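Ribosomal RNA methyltransferase, putative (Plasmodium falciparum, PDB 2PLW) probably transfers methyl groups from S-adenosylmethionine to ribosomal RNA, most likely to a uridine 2'-hydroxyl, as an FtsJ/RlmE-type Rossmann-fold methyltransferase. Local coordinates at residues Gln69-Ile72 and Gly73-Asn76; Asp95-Leu98 and Lys99-Leu102; Asp124-Leu127 and Asn128-Leu132. All coordinates share one frame; numbering follows the deposited sequence.

Contact 1 (Gln69-Ile72 and Gly73-Asn76); sequences QGEI and GKDN. With SAM (S-adenosylmethionine), chain C.
Glu-71 N donates to Asp-75 OD2 across 2.6 Å, a short and nearly straight bond that uses the carboxylate's anti lone pair. The carbonyl of the same residue closes the turn from its other end: Glu-71 O accepts from both Lys-74 N and Asp-75 N, each at 2.9 Å from it, the second approach being the straighter and the nearer to the carbonyl plane. Glu-71 is thus held at both backbone ends by Asp-75. With CG anti to its carbonyl carbon (chi1 -59°), Asp-75 turns OD2 back to the Glu-71 amide, and OD2 also lies 3.4 Å from Gly-70 CA. Its other oxygen, OD1, is met from the syn side, but well out of the carboxylate plane, by Lys-74 NZ in a salt bridge of 3.2 Å, for which the lysine chain bends at its last torsion.

A second side chain closes the tip of the loop. Asn-76 OD1 receives Gly-73 N in its carbonyl plane and packs across Ile-72, whose CG2 is 3.8 Å away. Outside these polar links, the aliphatic part of Lys-74 passes the Glu-71 carboxylate obliquely, CD next to OE1, while Glu-71 CG lies beside N6 of S-adenosylmethionine. Ile-72 itself reaches Ile-136 and Phe-139 of helix 122-143.

The outer side of the turn reads the adenine. Ile-72 N donates to SAM N1 at 2.9 Å, and SAM N6 returns a bond to Ile-72 O, a pair of backbone bonds to N1 and N6 of the adenine in this Rossmann-fold methyltransferase. The Asp-75 and Asn-76 side chains grip the amides on either side of Ile-72, those of Glu-71 and Gly-73, and so act as a second shell: the two bonds to the adenine come from main-chain atoms, and these side chains probably help to set their positions.

Contact 2 (Asp95-Leu98 and Lys99-Leu102); sequences DYKL and KEIL
Leu-98 O accepts from Leu-102 N at 2.8 Å, and Ile-101 N adds a weak bond to the same oxygen. This is the last full turn of helix 93-102, an alpha helix that flanks the sheet of the Rossmann-like methyltransferase domain. One turn earlier, Asp-95 O accepts from Lys-99 N and Tyr-96 O from Glu-100 N, whereas the bond from Ile-101 N to Lys-97 O is weak at 3.4 Å. Ile-101 N is therefore shared between two carbonyls and held firmly by neither.

The side chains divide the helix into two surfaces. Leu-98 and Leu-102 stand one turn apart on the inner side, Leu-98 CB lying 4.2 Å from Leu-102 CD1. Leu-98 continues onto Phe-139 and Tyr-143 of helix 122-143, and Ile-101 packs on Ile-68 of strand 66-69 and Ile-52 of strand 49-55. Asp-95 is fixed at its polar end by Tyr-143 OH and Met-77 N, which ties the start of this turn to helix 122-143 and to the loop that precedes helix 93-102.

On the exposed side, Tyr-96 and Lys-99 lie side by side and point the same way. The lysine leaves the backbone with CG anti to its N (chi1 -171°), then bends at chi3 and chi4, bringing its methylenes obliquely against one flank of the phenol. The contact is between carbons: Lys-99 CD and CE are each 3.6 Å from Tyr-96 CE2.

Contact 3 (Asp124-Leu127 and Asn128-Leu132); sequences DDHL and NSCEL
His-126 sets CG anti to its backbone N (chi1 173°), and Cys-130, one turn on, holds SG anti to its carbonyl carbon (chi1 -74°), which places the sulfur over one face of the imidazole. This is a sulfur-aromatic contact: Cys-130 SG lies 3.8 Å from the centroid of the His-126 ring, displaced toward the rim and closest to NE2. Bonds from ND1 to Tyr-155 O and from Gln-159 N to NE2 fix the ring's rotation, consistent with a proton on ND1.

On another side of the helix, Asn-128 is linked to two aspartates through water. One water donates to both Asp-124 OD1 and Asn-128 OD1; a second donates to Asp-125 OD1 and accepts from Asn-128 ND2 at 2.9 Å, so the two bridges orient the amide. Both carboxylates have further partners, Asn-121 for Asp-124 and Ile-119 N for Asp-125.

Beneath run regular i to i+4 bonds, Asn-128 N to Asp-124 O at 2.8 Å among them. Ser-129 OG binds Tyr-155 N, and Leu-132 touches S-adenosylmethionine: an alpha helix packed on strand 148-155 beside the cofactor pocket of a Rossmann-fold methyltransferase.

How the contacts relate
The three contacts follow in series, none nested or crossing, and each closes only a local turn. Contact 1 forms the first turn of the loop leaving strand 66-69, an outermost strand of the sheet, at the adenine end of the cofactor. Contact 2 lies on the next helix, 93-102, and touches contact 1 directly: Lys-97 NZ makes a weak bond to Gln-69 O, and Asp-95 packs on Asn-76. Contact 3 lies near the start of helix 122-143, after strand 107-112; its centre is about 17 Å from that of contact 1 and about 28 Å from that of contact 2. Farther along, the same helix supplies Phe-139 to both earlier contacts, so it joins all three regions.

Contact 1 (Gln69-Ile72 and Gly73-Asn76)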
loop_
_atom_site.group_PDB
_atom_site.type_symbol
_atom_site.label_atom_id
_atom_site.label_comp_id
_atom_site.label_asym_id
_atom_site.label_seq_id
_atom_site.Cartn_x
_atom_site.Cartn_y
_atom_site.Cartn_z
ATOM N N GLN A 69 -13.257 -2.365 5.575
ATOM C CA GLN A 69 -13.793 -1.457 4.586
ATOM C C GLN A 69 -13.507 -0.015 5.016
ATOM O O GLN A 69 -13.802 0.395 6.148
ATOM C CB GLN A 69 -15.291 -1.660 4.339
ATOM C CG GLN A 69 -15.747 -0.819 3.170
ATOM C CD GLN A 69 -17.258 -0.823 2.969
ATOM O OE1 GLN A 69 -18.008 -1.141 3.882
ATOM N NE2 GLN A 69 -17.700 -0.463 1.761
ATOM N N GLY A 70 -12.921 0.748 4.116
ATOM C CA GLY A 70 -12.623 2.151 4.406
ATOM C C GLY A 70 -11.869 2.856 3.311
ATOM O O GLY A 70 -11.130 2.240 2.556
ATOM N N GLU A 71 -12.082 4.160 3.201
ATOM C CA GLU A 71 -11.360 4.933 2.224
ATOM C C GLU A 71 -10.207 5.659 2.929
ATOM O O GLU A 71 -10.436 6.532 3.770
ATOM C CB GLU A 71 -12.307 5.929 1.538
ATOM C CG GLU A 71 -11.596 6.871 0.574
ATOM C CD GLU A 71 -12.565 7.781 -0.171
ATOM O OE1 GLU A 71 -13.760 7.814 0.188
ATOM O OE2 GLU A 71 -12.121 8.463 -1.104
ATOM N N ILE A 72 -8.967 5.282 2.618
ATOM C CA ILE A 72 -7.840 5.970 3.234
ATOM C C ILE A 72 -7.858 7.442 2.805
ATOM O O ILE A 72 -8.115 7.751 1.646
ATOM C CB ILE A 72 -6.494 5.267 2.909
ATOM C CG1 ILE A 72 -6.526 3.848 3.471
ATOM C CG2 ILE A 72 -5.327 6.090 3.436
ATOM C CD1 ILE A 72 -6.606 3.740 5.010
ATOM N N GLY A 73 -7.645 8.342 3.752
ATOM C CA GLY A 73 -7.801 9.767 3.476
ATOM C C GLY A 73 -9.161 10.285 3.910
ATOM O O GLY A 73 -9.400 11.489 3.875
ATOM N N LYS A 74 -10.052 9.381 4.314
ATOM C CA LYS A 74 -11.401 9.746 4.773
ATOM C C LYS A 74 -11.837 9.013 6.052
ATOM O O LYS A 74 -12.177 9.635 7.069
ATOM C CB LYS A 74 -12.415 9.498 3.648
ATOM C CG LYS A 74 -13.874 9.729 4.024
ATOM C CD LYS A 74 -14.816 9.097 3.026
ATOM C CE LYS A 74 -16.275 9.362 3.378
ATOM N NZ LYS A 74 -16.629 8.955 4.782
ATOM N N ASP A 75 -11.838 7.681 5.982
ATOM C CA ASP A 75 -12.260 6.810 7.088
ATOM C C ASP A 75 -11.172 6.482 8.112
ATOM O O ASP A 75 -11.420 5.783 9.083
ATOM C CB ASP A 75 -12.846 5.520 6.518
ATOM C CG ASP A 75 -14.031 5.783 5.614
ATOM O OD1 ASP A 75 -14.939 6.545 6.048
ATOM O OD2 ASP A 75 -14.061 5.237 4.489
ATOM N N ASN A 76 -9.950 6.928 7.875
ATOM C CA ASN A 76 -8.996 6.994 8.978
ATOM C C ASN A 76 -9.035 8.428 9.484
ATOM O O ASN A 76 -9.331 9.349 8.724
ATOM C CB ASN A 76 -7.573 6.578 8.586
ATOM C CG ASN A 76 -6.997 7.425 7.464
ATOM O OD1 ASN A 76 -7.467 7.390 6.330
ATOM N ND2 ASN A 76 -5.996 8.223 7.786
HETATM N N SAM C . -4.576 -4.979 -5.891
HETATM C CA SAM C . -6.013 -5.375 -6.080
HETATM C C SAM C . -6.152 -6.872 -6.362
HETATM O O SAM C . -5.154 -7.509 -6.701
HETATM O OXT SAM C . -7.222 -7.480 -6.237
HETATM C CB SAM C . -6.624 -4.545 -7.215
HETATM C CG SAM C . -6.776 -3.104 -6.730
HETATM S SD SAM C . -7.842 -2.061 -7.745
HETATM C CE SAM C . -6.767 -1.906 -9.180
HETATM C "C5'" SAM C . -7.660 -0.438 -6.960
HETATM C "C4'" SAM C . -8.532 -0.337 -5.708
HETATM O "O4'" SAM C . -8.165 0.855 -5.008
HETATM C "C3'" SAM C . -10.058 -0.247 -5.960
HETATM O "O3'" SAM C . -10.720 -1.404 -5.497
HETATM C "C2'" SAM C . -10.495 1.001 -5.178
HETATM O "O2'" SAM C . -11.726 0.906 -4.470
HETATM C "C1'" SAM C . -9.319 1.208 -4.241
HETATM N N9 SAM C . -9.155 2.560 -3.704
HETATM C C8 SAM C . -9.046 3.755 -4.386
HETATM N N7 SAM C . -8.865 4.747 -3.489
HETATM C C5 SAM C . -8.853 4.191 -2.249
HETATM C C6 SAM C . -8.697 4.717 -0.965
HETATM N N6 SAM C . -8.519 6.016 -0.771
HETATM N N1 SAM C . -8.720 3.886 0.126
HETATM C C2 SAM C . -8.894 2.521 -0.017
HETATM N N3 SAM C . -9.035 1.992 -1.287
HETATM C C4 SAM C . -9.031 2.818 -2.372
#

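Contact 2 (Asp95-Leu98 and Lys99-Leu102)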
loop_
_atom_site.group_PDB
_atom_site.type_symbol
_atom_site.label_atom_id
_atom_site.label_comp_id
_atom_site.label_asym_id
_atom_site.label_seq_id
_atom_site.Cartn_x
_atom_site.Cartn_y
_atom_site.Cartn_z
ATOM N N ASP A 95 -8.969 3.290 11.935
ATOM C CA ASP A 95 -8.016 3.229 13.051
ATOM C C ASP A 95 -8.427 2.254 14.151
ATOM O O ASP A 95 -7.604 1.513 14.671
ATOM C CB ASP A 95 -7.814 4.609 13.623
ATOM C CG ASP A 95 -7.433 5.605 12.559
ATOM O OD1 ASP A 95 -6.236 5.705 12.214
ATOM O OD2 ASP A 95 -8.358 6.281 12.063
ATOM N N TYR A 96 -9.701 2.288 14.523
ATOM C CA TYR A 96 -10.172 1.408 15.584
ATOM C C TYR A 96 -10.244 -0.059 15.155
ATOM O O TYR A 96 -9.921 -0.967 15.939
ATOM C CB TYR A 96 -11.439 1.975 16.235
ATOM C CG TYR A 96 -10.987 2.996 17.272
ATOM C CD1 TYR A 96 -11.017 4.371 16.997
ATOM C CD2 TYR A 96 -10.433 2.580 18.487
ATOM C CE1 TYR A 96 -10.556 5.286 17.909
ATOM C CE2 TYR A 96 -9.977 3.517 19.427
ATOM C CZ TYR A 96 -10.043 4.862 19.118
ATOM O OH TYR A 96 -9.593 5.784 20.019
ATOM N N LYS A 97 -10.541 -0.277 13.880
ATOM C CA LYS A 97 -10.446 -1.626 13.322
ATOM C C LYS A 97 -8.998 -2.126 13.288
ATOM O O LYS A 97 -8.734 -3.273 13.623
ATOM C CB LYS A 97 -11.073 -1.672 11.934
ATOM C CG LYS A 97 -12.587 -1.494 11.984
ATOM C CD LYS A 97 -13.172 -1.616 10.607
ATOM C CE LYS A 97 -14.489 -0.841 10.453
ATOM N NZ LYS A 97 -14.825 -0.633 8.990
ATOM N N LEU A 98 -8.060 -1.269 12.886
ATOM C CA LEU A 98 -6.630 -1.607 13.010
ATOM C C LEU A 98 -6.203 -1.887 14.437
ATOM O O LEU A 98 -5.446 -2.815 14.682
ATOM C CB LEU A 98 -5.720 -0.537 12.383
ATOM C CG LEU A 98 -5.756 -0.523 10.865
ATOM C CD1 LEU A 98 -5.083 0.760 10.327
ATOM C CD2 LEU A 98 -5.113 -1.808 10.247
ATOM N N LYS A 99 -6.691 -1.082 15.377
ATOM C CA LYS A 99 -6.364 -1.261 16.804
ATOM C C LYS A 99 -6.785 -2.652 17.310
ATOM O O LYS A 99 -6.029 -3.309 18.013
ATOM C CB LYS A 99 -7.058 -0.165 17.624
ATOM C CG LYS A 99 -6.637 -0.082 19.093
ATOM C CD LYS A 99 -7.319 1.099 19.801
ATOM C CE LYS A 99 -6.601 2.422 19.517
ATOM N NZ LYS A 99 -5.404 2.589 20.414
ATOM N N GLU A 100 -7.998 -3.076 16.948
ATOM C CA GLU A 100 -8.526 -4.402 17.267
ATOM C C GLU A 100 -7.552 -5.491 16.834
ATOM O O GLU A 100 -7.355 -6.463 17.542
ATOM C CB GLU A 100 -9.854 -4.645 16.544
ATOM C CG GLU A 100 -11.102 -4.137 17.229
ATOM C CD GLU A 100 -12.366 -4.675 16.547
ATOM O OE1 GLU A 100 -13.072 -5.509 17.167
ATOM O OE2 GLU A 100 -12.641 -4.274 15.381
ATOM N N ILE A 101 -6.946 -5.304 15.671
ATOM C CA ILE A 101 -6.091 -6.318 15.040
ATOM C C ILE A 101 -4.636 -6.248 15.543
ATOM O O ILE A 101 -4.037 -7.273 15.903
ATOM C CB ILE A 101 -6.159 -6.218 13.471
ATOM C CG1 ILE A 101 -7.570 -6.452 12.930
ATOM C CG2 ILE A 101 -5.235 -7.235 12.805
ATOM C CD1 ILE A 101 -7.777 -5.884 11.515
ATOM N N LEU A 102 -4.085 -5.037 15.578
ATOM C CA LEU A 102 -2.679 -4.794 15.903
ATOM C C LEU A 102 -2.362 -4.672 17.391
ATOM O O LEU A 102 -1.215 -4.909 17.788
ATOM C CB LEU A 102 -2.193 -3.498 15.229
ATOM C CG LEU A 102 -2.223 -3.406 13.700
ATOM C CD1 LEU A 102 -1.929 -1.995 13.284
ATOM C CD2 LEU A 102 -1.229 -4.402 13.100
#

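Contact 3 (Asp124-Leu127 and Asn128-Leu132)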
loop_
_atom_site.group_PDB
_atom_site.type_symbol
_atom_site.label_atom_id
_atom_site.label_comp_id
_atom_site.label_asym_id
_atom_site.label_seq_id
_atom_site.Cartn_x
_atom_site.Cartn_y
_atom_site.Cartn_z
ATOM N N ASP A 124 -4.633 16.625 -14.763
ATOM C CA ASP A 124 -5.538 16.581 -13.607
ATOM C C ASP A 124 -5.499 15.204 -12.943
ATOM O O ASP A 124 -5.487 15.095 -11.720
ATOM C CB ASP A 124 -6.975 16.872 -14.041
ATOM C CG ASP A 124 -7.320 18.344 -14.027
ATOM O OD1 ASP A 124 -6.906 19.067 -13.093
ATOM O OD2 ASP A 124 -8.046 18.769 -14.942
ATOM N N ASP A 125 -5.494 14.154 -13.762
ATOM C CA ASP A 125 -5.468 12.791 -13.249
ATOM C C ASP A 125 -4.166 12.532 -12.481
ATOM O O ASP A 125 -4.171 11.844 -11.464
ATOM C CB ASP A 125 -5.626 11.772 -14.389
ATOM C CG ASP A 125 -7.049 11.748 -14.947
ATOM O OD1 ASP A 125 -7.983 12.140 -14.228
ATOM O OD2 ASP A 125 -7.210 11.335 -16.111
ATOM N N HIS A 126 -3.068 13.103 -12.968
ATOM C CA HIS A 126 -1.791 12.993 -12.254
ATOM C C HIS A 126 -1.877 13.711 -10.910
ATOM O O HIS A 126 -1.483 13.148 -9.882
ATOM C CB HIS A 126 -0.639 13.543 -13.090
ATOM C CG HIS A 126 0.662 13.608 -12.348
ATOM N ND1 HIS A 126 1.326 12.474 -11.923
ATOM C CD2 HIS A 126 1.380 14.663 -11.897
ATOM C CE1 HIS A 126 2.417 12.832 -11.267
ATOM N NE2 HIS A 126 2.480 14.152 -11.245
ATOM N N LEU A 127 -2.369 14.949 -10.902
ATOM C CA LEU A 127 -2.515 15.699 -9.642
ATOM C C LEU A 127 -3.417 14.971 -8.643
ATOM O O LEU A 127 -3.120 14.917 -7.425
ATOM C CB LEU A 127 -3.043 17.123 -9.879
ATOM C CG LEU A 127 -2.958 18.080 -8.678
ATOM C CD1 LEU A 127 -1.481 18.296 -8.346
ATOM C CD2 LEU A 127 -3.686 19.398 -8.993
ATOM N N ASN A 128 -4.522 14.411 -9.143
ATOM C CA ASN A 128 -5.412 13.618 -8.281
ATOM C C ASN A 128 -4.691 12.413 -7.715
ATOM O O ASN A 128 -4.911 12.043 -6.564
ATOM C CB ASN A 128 -6.645 13.122 -9.037
ATOM C CG ASN A 128 -7.561 14.236 -9.465
ATOM O OD1 ASN A 128 -7.417 15.374 -9.030
ATOM N ND2 ASN A 128 -8.533 13.903 -10.327
ATOM N N SER A 129 -3.892 11.768 -8.559
ATOM C CA SER A 129 -3.068 10.636 -8.141
ATOM C C SER A 129 -2.076 11.064 -7.072
ATOM O O SER A 129 -1.816 10.306 -6.123
ATOM C CB SER A 129 -2.327 10.036 -9.343
ATOM O OG SER A 129 -1.490 8.934 -8.984
ATOM N N CYS A 130 -1.476 12.235 -7.250
ATOM C CA CYS A 130 -0.558 12.786 -6.236
ATOM C C CYS A 130 -1.281 12.953 -4.905
ATOM O O CYS A 130 -0.759 12.610 -3.838
ATOM C CB CYS A 130 -0.017 14.130 -6.719
ATOM S SG CYS A 130 1.192 13.902 -8.028
ATOM N N GLU A 131 -2.506 13.468 -4.983
ATOM C CA GLU A 131 -3.298 13.747 -3.784
ATOM C C GLU A 131 -3.568 12.445 -3.028
ATOM O O GLU A 131 -3.385 12.390 -1.818
ATOM C CB GLU A 131 -4.618 14.457 -4.121
ATOM C CG GLU A 131 -5.455 14.708 -2.851
ATOM C CD GLU A 131 -6.784 15.445 -3.101
ATOM O OE1 GLU A 131 -7.500 15.097 -4.069
ATOM O OE2 GLU A 131 -7.110 16.345 -2.288
ATOM N N LEU A 132 -3.953 11.399 -3.764
ATOM C CA LEU A 132 -4.211 10.090 -3.173
ATOM C C LEU A 132 -2.926 9.530 -2.578
ATOM O O LEU A 132 -2.937 8.975 -1.474
ATOM C CB LEU A 132 -4.784 9.122 -4.213
ATOM C CG LEU A 132 -5.023 7.685 -3.710
ATOM C CD1 LEU A 132 -5.907 7.681 -2.458
ATOM C CD2 LEU A 132 -5.655 6.874 -4.804
HETATM O O HOH W 1 -7.698 17.906 -10.479
HETATM O O HOH W 2 -8.166 11.226 -11.439
#